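Local coordinates for protein diaminobutyrate-pyruvate transaminase and L-2,4-diaminobutyrate decarboxylase (Vibrio parahaemolyticus, PDB 2QMA) that probably binds pyridoxal phosphate and, in this C-terminal decarboxylase part of a longer, probably bifunctional protein, probably acts as a carbon-carbon lyase on L-2,4-diaminobutyrate, at residues E50-P55 and A95-H100; R179-D184 and K341-F346. All blocks are in the same frame, centred on the assembly; numbering follows the deposited sequence.

Contact 1. Residues E50-P55 and A95-H100; sequences EQVNAP and AIFTQH
The carbonyl oxygen of P55 takes a short, straight hydrogen bond from the backbone of F97, with F97 N to P55 O at 2.8 Å and 176° at the hydrogen. The CA of I96 adds a weaker CA-H...O contact to the same oxygen. P55 O also sits at the edge of the F97 ring, in its plane.

V52 covers one face of that ring. Its CG2 stands over the ring centre, 3.5 Å from the centroid, in a CH-pi contact. CG1 of V52, anti to the backbone N (chi1 166°), leans on the ring nearer CG. V48 and F49 of helix 32-51 also pack on F97.

H100 meets the chain between N53 and P55. One face of the imidazole carries A54 CA and P55 CD, both offset toward the rim; P55 CD is 3.5 Å from H100 ND1. H100 NE2 makes a weak, bent hydrogen bond to N53 O at 3.3 Å. A water in the plane of the ring bridges H100 NE2 and N53 O, donating to N53 O and lying 2.9 Å from each. ND1 is bonded to D102 N, so both ring nitrogens have polar partners.

The second subunit adjoins this region: its Q127 binds I96 O and its T26 packs on V52. F97 to H100 form a type I beta turn, closed by H100 N to F97 O. This turn packs against the chain leaving N-terminal helix 32-51 and joins that helix to the loop after helix 80-92, at the dimer interface of the pyridoxal-dependent decarboxylase fold.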
loop_
_atom_site.group_PDB
_atom_site.type_symbol
_atom_site.label_atom_id
_atom_site.label_comp_id
_atom_site.label_asym_id
_atom_site.label_seq_id
_atom_site.Cartn_x
_atom_site.Cartn_y
_atom_site.Cartn_z
ATOM N N GLU A 50 12.073 20.409 -16.299
ATOM C CA GLU A 50 12.585 21.249 -17.389
ATOM C C GLU A 50 14.014 20.911 -17.758
ATOM O O GLU A 50 14.363 20.963 -18.922
ATOM C CB GLU A 50 12.464 22.725 -17.044
ATOM C CG GLU A 50 11.049 23.220 -17.184
ATOM C CD GLU A 50 10.857 24.645 -16.698
ATOM O OE1 GLU A 50 11.790 25.214 -16.091
ATOM O OE2 GLU A 50 9.749 25.184 -16.904
ATOM N N GLN A 51 14.806 20.504 -16.767
ATOM C CA GLN A 51 16.234 20.236 -16.973
ATOM C C GLN A 51 16.494 18.781 -17.349
ATOM O O GLN A 51 17.623 18.423 -17.707
ATOM C CB GLN A 51 17.063 20.620 -15.738
ATOM C CG GLN A 51 17.251 22.118 -15.540
ATOM C CD GLN A 51 18.250 22.466 -14.438
ATOM O OE1 GLN A 51 19.468 22.511 -14.668
ATOM N NE2 GLN A 51 17.733 22.743 -13.239
ATOM N N VAL A 52 15.449 17.943 -17.273
ATOM C CA VAL A 52 15.580 16.530 -17.616
ATOM C C VAL A 52 15.685 16.355 -19.115
ATOM O O VAL A 52 14.856 16.858 -19.873
ATOM C CB VAL A 52 14.384 15.663 -17.129
ATOM C CG1 VAL A 52 14.409 14.311 -17.807
ATOM C CG2 VAL A 52 14.408 15.500 -15.621
ATOM N N ASN A 53 16.685 15.609 -19.549
ATOM C CA ASN A 53 16.886 15.448 -20.985
ATOM C C ASN A 53 17.121 13.989 -21.398
ATOM O O ASN A 53 17.346 13.689 -22.571
ATOM C CB ASN A 53 17.987 16.405 -21.449
ATOM C CG ASN A 53 19.397 15.884 -21.183
ATOM O OD1 ASN A 53 19.685 15.294 -20.135
ATOM N ND2 ASN A 53 20.290 16.112 -22.148
ATOM N N ALA A 54 17.028 13.098 -20.403
ATOM C CA ALA A 54 17.202 11.658 -20.571
ATOM C C ALA A 54 16.310 10.899 -19.569
ATOM O O ALA A 54 15.831 11.493 -18.589
ATOM C CB ALA A 54 18.678 11.271 -20.393
ATOM N N PRO A 55 16.047 9.597 -19.833
ATOM C CA PRO A 55 15.329 8.761 -18.837
ATOM C C PRO A 55 16.042 8.706 -17.474
ATOM O O PRO A 55 15.376 8.666 -16.429
ATOM C CB PRO A 55 15.343 7.364 -19.442
ATOM C CG PRO A 55 15.829 7.476 -20.788
ATOM C CD PRO A 55 16.349 8.848 -21.067
ATOM N N ALA A 95 16.449 10.438 -10.619
ATOM C CA ALA A 95 15.384 9.423 -10.650
ATOM C C ALA A 95 15.216 8.839 -12.069
ATOM O O ALA A 95 15.870 9.269 -13.014
ATOM C CB ALA A 95 14.098 10.041 -10.180
ATOM N N ILE A 96 14.329 7.864 -12.210
ATOM C CA ILE A 96 14.030 7.317 -13.522
ATOM C C ILE A 96 12.794 8.066 -14.033
ATOM O O ILE A 96 11.713 7.986 -13.416
ATOM C CB ILE A 96 13.738 5.752 -13.420
ATOM C CG1 ILE A 96 14.951 4.942 -12.880
ATOM C CG2 ILE A 96 13.170 5.227 -14.759
ATOM C CD1 ILE A 96 16.180 4.802 -13.884
ATOM N N PHE A 97 12.939 8.793 -15.151
ATOM C CA PHE A 97 11.842 9.591 -15.676
ATOM C C PHE A 97 10.948 8.868 -16.681
ATOM O O PHE A 97 11.271 8.772 -17.883
ATOM C CB PHE A 97 12.362 10.933 -16.197
ATOM C CG PHE A 97 12.829 11.824 -15.091
ATOM C CD1 PHE A 97 11.937 12.712 -14.480
ATOM C CD2 PHE A 97 14.136 11.743 -14.622
ATOM C CE1 PHE A 97 12.345 13.527 -13.422
ATOM C CE2 PHE A 97 14.543 12.552 -13.558
ATOM C CZ PHE A 97 13.613 13.433 -12.957
ATOM N N THR A 98 9.823 8.369 -16.163
ATOM C CA THR A 98 8.839 7.667 -17.001
ATOM C C THR A 98 8.261 8.594 -18.048
ATOM O O THR A 98 7.695 8.125 -19.052
ATOM C CB THR A 98 7.643 7.130 -16.179
ATOM O OG1 THR A 98 6.920 8.236 -15.599
ATOM C CG2 THR A 98 8.100 6.130 -15.129
ATOM N N GLN A 99 8.429 9.909 -17.822
ATOM C CA GLN A 99 7.892 10.922 -18.742
ATOM C C GLN A 99 8.766 11.098 -19.962
ATOM O O GLN A 99 8.350 11.744 -20.922
ATOM C CB GLN A 99 7.716 12.282 -18.056
ATOM C CG GLN A 99 6.642 12.305 -16.982
ATOM C CD GLN A 99 7.162 11.945 -15.572
ATOM O OE1 GLN A 99 8.346 11.597 -15.356
ATOM N NE2 GLN A 99 6.264 12.061 -14.602
ATOM N N HIS A 100 9.989 10.575 -19.911
ATOM C CA HIS A 100 10.872 10.665 -21.055
ATOM C C HIS A 100 10.569 9.517 -22.042
ATOM O O HIS A 100 10.426 8.349 -21.605
ATOM C CB HIS A 100 12.351 10.634 -20.631
ATOM C CG HIS A 100 13.274 11.043 -21.750
ATOM N ND1 HIS A 100 13.651 10.179 -22.762
ATOM C CD2 HIS A 100 13.828 12.243 -22.053
ATOM C CE1 HIS A 100 14.403 10.835 -23.634
ATOM N NE2 HIS A 100 14.550 12.078 -23.209
HETATM O O HOH W 1 15.305 14.631 -24.410
#

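Contact 2. Residues R179-D184 and K341-F346; sequences RDWIAD and KSNFKF
F346 lays its ring against one side of helix 167-187, where D180, W181 and D184 meet it. This is the tight part. D180 CB lies over one ring face, 3.7 Å from F346 CG, in a CH-pi contact. W181 N lies over the same face, toward the rim. W181 CA is 3.6 Å from F346 CE2. The D184 side chain crosses that of F346 at about a right angle. Its CG, anti to the backbone N (chi1 178°), lies at the ring edge. The opposite face is covered by CG of K345.

N343 ND2 is 3.5 Å from W181 CD1, with amide and indole planes 88° apart. The indole also packs edge-to-face with W290 and H317.

The outer side is looser. K345 NZ and D184 OD2 make only a long salt bridge of 3.9 Å. A water lies closer, 3.0 Å from both D184 OD1 and K345 NZ.

R179 of the same helix makes a side-on salt bridge to D180 OD1 through NE and NH2, and also binds S220 O and W221 O of the second subunit. The contact thus rests on the F346 ring against carbon and backbone atoms of the helix, while the D184-K345 charge pair is partly water-bridged and probably weak.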
loop_
_atom_site.group_PDB
_atom_site.type_symbol
_atom_site.label_atom_id
_atom_site.label_comp_id
_atom_site.label_asym_id
_atom_site.label_seq_id
_atom_site.Cartn_x
_atom_site.Cartn_y
_atom_site.Cartn_z
ATOM N N ARG A 179 -8.934 -20.252 -1.960
ATOM C CA ARG A 179 -8.444 -21.233 -1.005
ATOM C C ARG A 179 -9.523 -21.488 0.070
ATOM O O ARG A 179 -9.908 -22.627 0.284
ATOM C CB ARG A 179 -7.099 -20.767 -0.394
ATOM C CG ARG A 179 -6.594 -21.718 0.713
ATOM C CD ARG A 179 -5.592 -20.957 1.646
ATOM N NE ARG A 179 -6.253 -19.962 2.515
ATOM C CZ ARG A 179 -5.637 -19.199 3.421
ATOM N NH1 ARG A 179 -4.307 -19.313 3.627
ATOM N NH2 ARG A 179 -6.343 -18.335 4.175
ATOM N N ASP A 180 -10.061 -20.435 0.677
ATOM C CA ASP A 180 -11.065 -20.582 1.733
ATOM C C ASP A 180 -12.383 -21.092 1.116
ATOM O O ASP A 180 -13.133 -21.871 1.744
ATOM C CB ASP A 180 -11.276 -19.233 2.420
ATOM C CG ASP A 180 -10.117 -18.832 3.326
ATOM O OD1 ASP A 180 -8.958 -19.312 3.166
ATOM O OD2 ASP A 180 -10.357 -17.995 4.183
ATOM N N TRP A 181 -12.667 -20.661 -0.112
ATOM C CA TRP A 181 -13.928 -21.022 -0.798
ATOM C C TRP A 181 -13.978 -22.556 -0.985
ATOM O O TRP A 181 -15.014 -23.207 -0.721
ATOM C CB TRP A 181 -14.017 -20.242 -2.131
ATOM C CG TRP A 181 -15.073 -20.652 -3.119
ATOM C CD1 TRP A 181 -16.352 -20.218 -3.198
ATOM C CD2 TRP A 181 -14.880 -21.560 -4.190
ATOM N NE1 TRP A 181 -16.990 -20.812 -4.267
ATOM C CE2 TRP A 181 -16.097 -21.642 -4.897
ATOM C CE3 TRP A 181 -13.776 -22.304 -4.635
ATOM C CZ2 TRP A 181 -16.249 -22.442 -6.046
ATOM C CZ3 TRP A 181 -13.928 -23.110 -5.762
ATOM C CH2 TRP A 181 -15.174 -23.185 -6.439
ATOM N N ILE A 182 -12.857 -23.135 -1.414
ATOM C CA ILE A 182 -12.887 -24.550 -1.761
ATOM C C ILE A 182 -12.979 -25.394 -0.482
ATOM O O ILE A 182 -13.697 -26.394 -0.511
ATOM C CB ILE A 182 -11.665 -25.019 -2.586
ATOM C CG1 ILE A 182 -11.936 -26.426 -3.201
ATOM C CG2 ILE A 182 -10.386 -25.054 -1.757
ATOM C CD1 ILE A 182 -13.145 -26.494 -4.146
ATOM N N ALA A 183 -12.251 -25.013 0.596
ATOM C CA ALA A 183 -12.393 -25.743 1.880
ATOM C C ALA A 183 -13.815 -25.643 2.408
ATOM O O ALA A 183 -14.363 -26.612 3.005
ATOM C CB ALA A 183 -11.379 -25.277 2.959
ATOM N N ASP A 184 -14.441 -24.483 2.220
ATOM C CA ASP A 184 -15.841 -24.326 2.674
ATOM C C ASP A 184 -16.756 -25.227 1.834
ATOM O O ASP A 184 -17.663 -25.896 2.345
ATOM C CB ASP A 184 -16.292 -22.875 2.530
ATOM C CG ASP A 184 -17.744 -22.683 2.951
ATOM O OD1 ASP A 184 -18.043 -23.041 4.086
ATOM O OD2 ASP A 184 -18.567 -22.239 2.129
ATOM N N LYS A 341 -20.187 -10.904 -3.870
ATOM C CA LYS A 341 -19.675 -10.313 -2.623
ATOM C C LYS A 341 -19.804 -11.207 -1.375
ATOM O O LYS A 341 -19.093 -10.981 -0.371
ATOM C CB LYS A 341 -20.324 -8.951 -2.375
ATOM C CG LYS A 341 -21.799 -9.040 -2.023
ATOM C CD LYS A 341 -22.306 -7.628 -2.023
ATOM C CE LYS A 341 -23.798 -7.583 -2.116
ATOM N NZ LYS A 341 -24.201 -6.152 -2.335
ATOM N N SER A 342 -20.650 -12.238 -1.444
ATOM C CA SER A 342 -20.750 -13.174 -0.329
ATOM C C SER A 342 -19.388 -13.864 -0.079
ATOM O O SER A 342 -19.088 -14.269 1.054
ATOM C CB SER A 342 -21.911 -14.166 -0.508
ATOM O OG SER A 342 -21.483 -15.245 -1.291
ATOM N N ASN A 343 -18.559 -13.956 -1.124
ATOM C CA ASN A 343 -17.245 -14.512 -0.982
ATOM C C ASN A 343 -16.291 -13.696 -0.071
ATOM O O ASN A 343 -15.331 -14.247 0.458
ATOM C CB ASN A 343 -16.599 -14.807 -2.361
ATOM C CG ASN A 343 -17.256 -15.982 -3.101
ATOM O OD1 ASN A 343 -17.432 -15.957 -4.337
ATOM N ND2 ASN A 343 -17.590 -17.003 -2.370
ATOM N N PHE A 344 -16.558 -12.403 0.095
ATOM C CA PHE A 344 -15.813 -11.557 1.039
ATOM C C PHE A 344 -16.012 -11.997 2.513
ATOM O O PHE A 344 -15.227 -11.597 3.363
ATOM C CB PHE A 344 -16.169 -10.050 0.867
ATOM C CG PHE A 344 -15.518 -9.393 -0.316
ATOM C CD1 PHE A 344 -14.191 -9.668 -0.629
ATOM C CD2 PHE A 344 -16.201 -8.445 -1.085
ATOM C CE1 PHE A 344 -13.555 -9.056 -1.696
ATOM C CE2 PHE A 344 -15.571 -7.823 -2.167
ATOM C CZ PHE A 344 -14.253 -8.121 -2.482
ATOM N N LYS A 345 -17.035 -12.817 2.785
ATOM C CA LYS A 345 -17.344 -13.326 4.129
ATOM C C LYS A 345 -16.152 -14.056 4.735
ATOM O O LYS A 345 -16.007 -14.061 5.946
ATOM C CB LYS A 345 -18.583 -14.250 4.133
ATOM C CG LYS A 345 -18.294 -15.679 3.663
ATOM C CD LYS A 345 -19.525 -16.468 3.305
ATOM C CE LYS A 345 -19.131 -17.759 2.570
ATOM N NZ LYS A 345 -20.236 -18.767 2.564
ATOM N N PHE A 346 -15.318 -14.669 3.884
ATOM C CA PHE A 346 -14.090 -15.355 4.330
ATOM C C PHE A 346 -13.046 -14.431 4.967
ATOM O O PHE A 346 -12.244 -14.887 5.783
ATOM C CB PHE A 346 -13.478 -16.189 3.185
ATOM C CG PHE A 346 -14.419 -17.247 2.637
ATOM C CD1 PHE A 346 -14.975 -18.212 3.484
ATOM C CD2 PHE A 346 -14.749 -17.265 1.284
ATOM C CE1 PHE A 346 -15.846 -19.205 2.995
ATOM C CE2 PHE A 346 -15.602 -18.238 0.775
ATOM C CZ PHE A 346 -16.159 -19.217 1.630
HETATM O O HOH W 2 -20.425 -21.229 4.322
#

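Overall arrangement
Contacts 1 and 2 lie on opposite sides of the chain's centre. Their centres are 45 Å apart and their nearest atoms about 29 Å apart, so they do not touch. They follow in series along the chain. Contact 1 joins two loop regions near the N-terminal helices. Contact 2 joins helix 167-187 to the 3-10 segment after strand 334-338, a strand of the seven-stranded mixed sheet. Both have the second subunit nearby, but it reaches seven residues of contact 1 and just R179 of contact 2. Neither lies at K325, the predicted pyridoxal phosphate lysine, which is unmodified here. Both are structural packing away from that site.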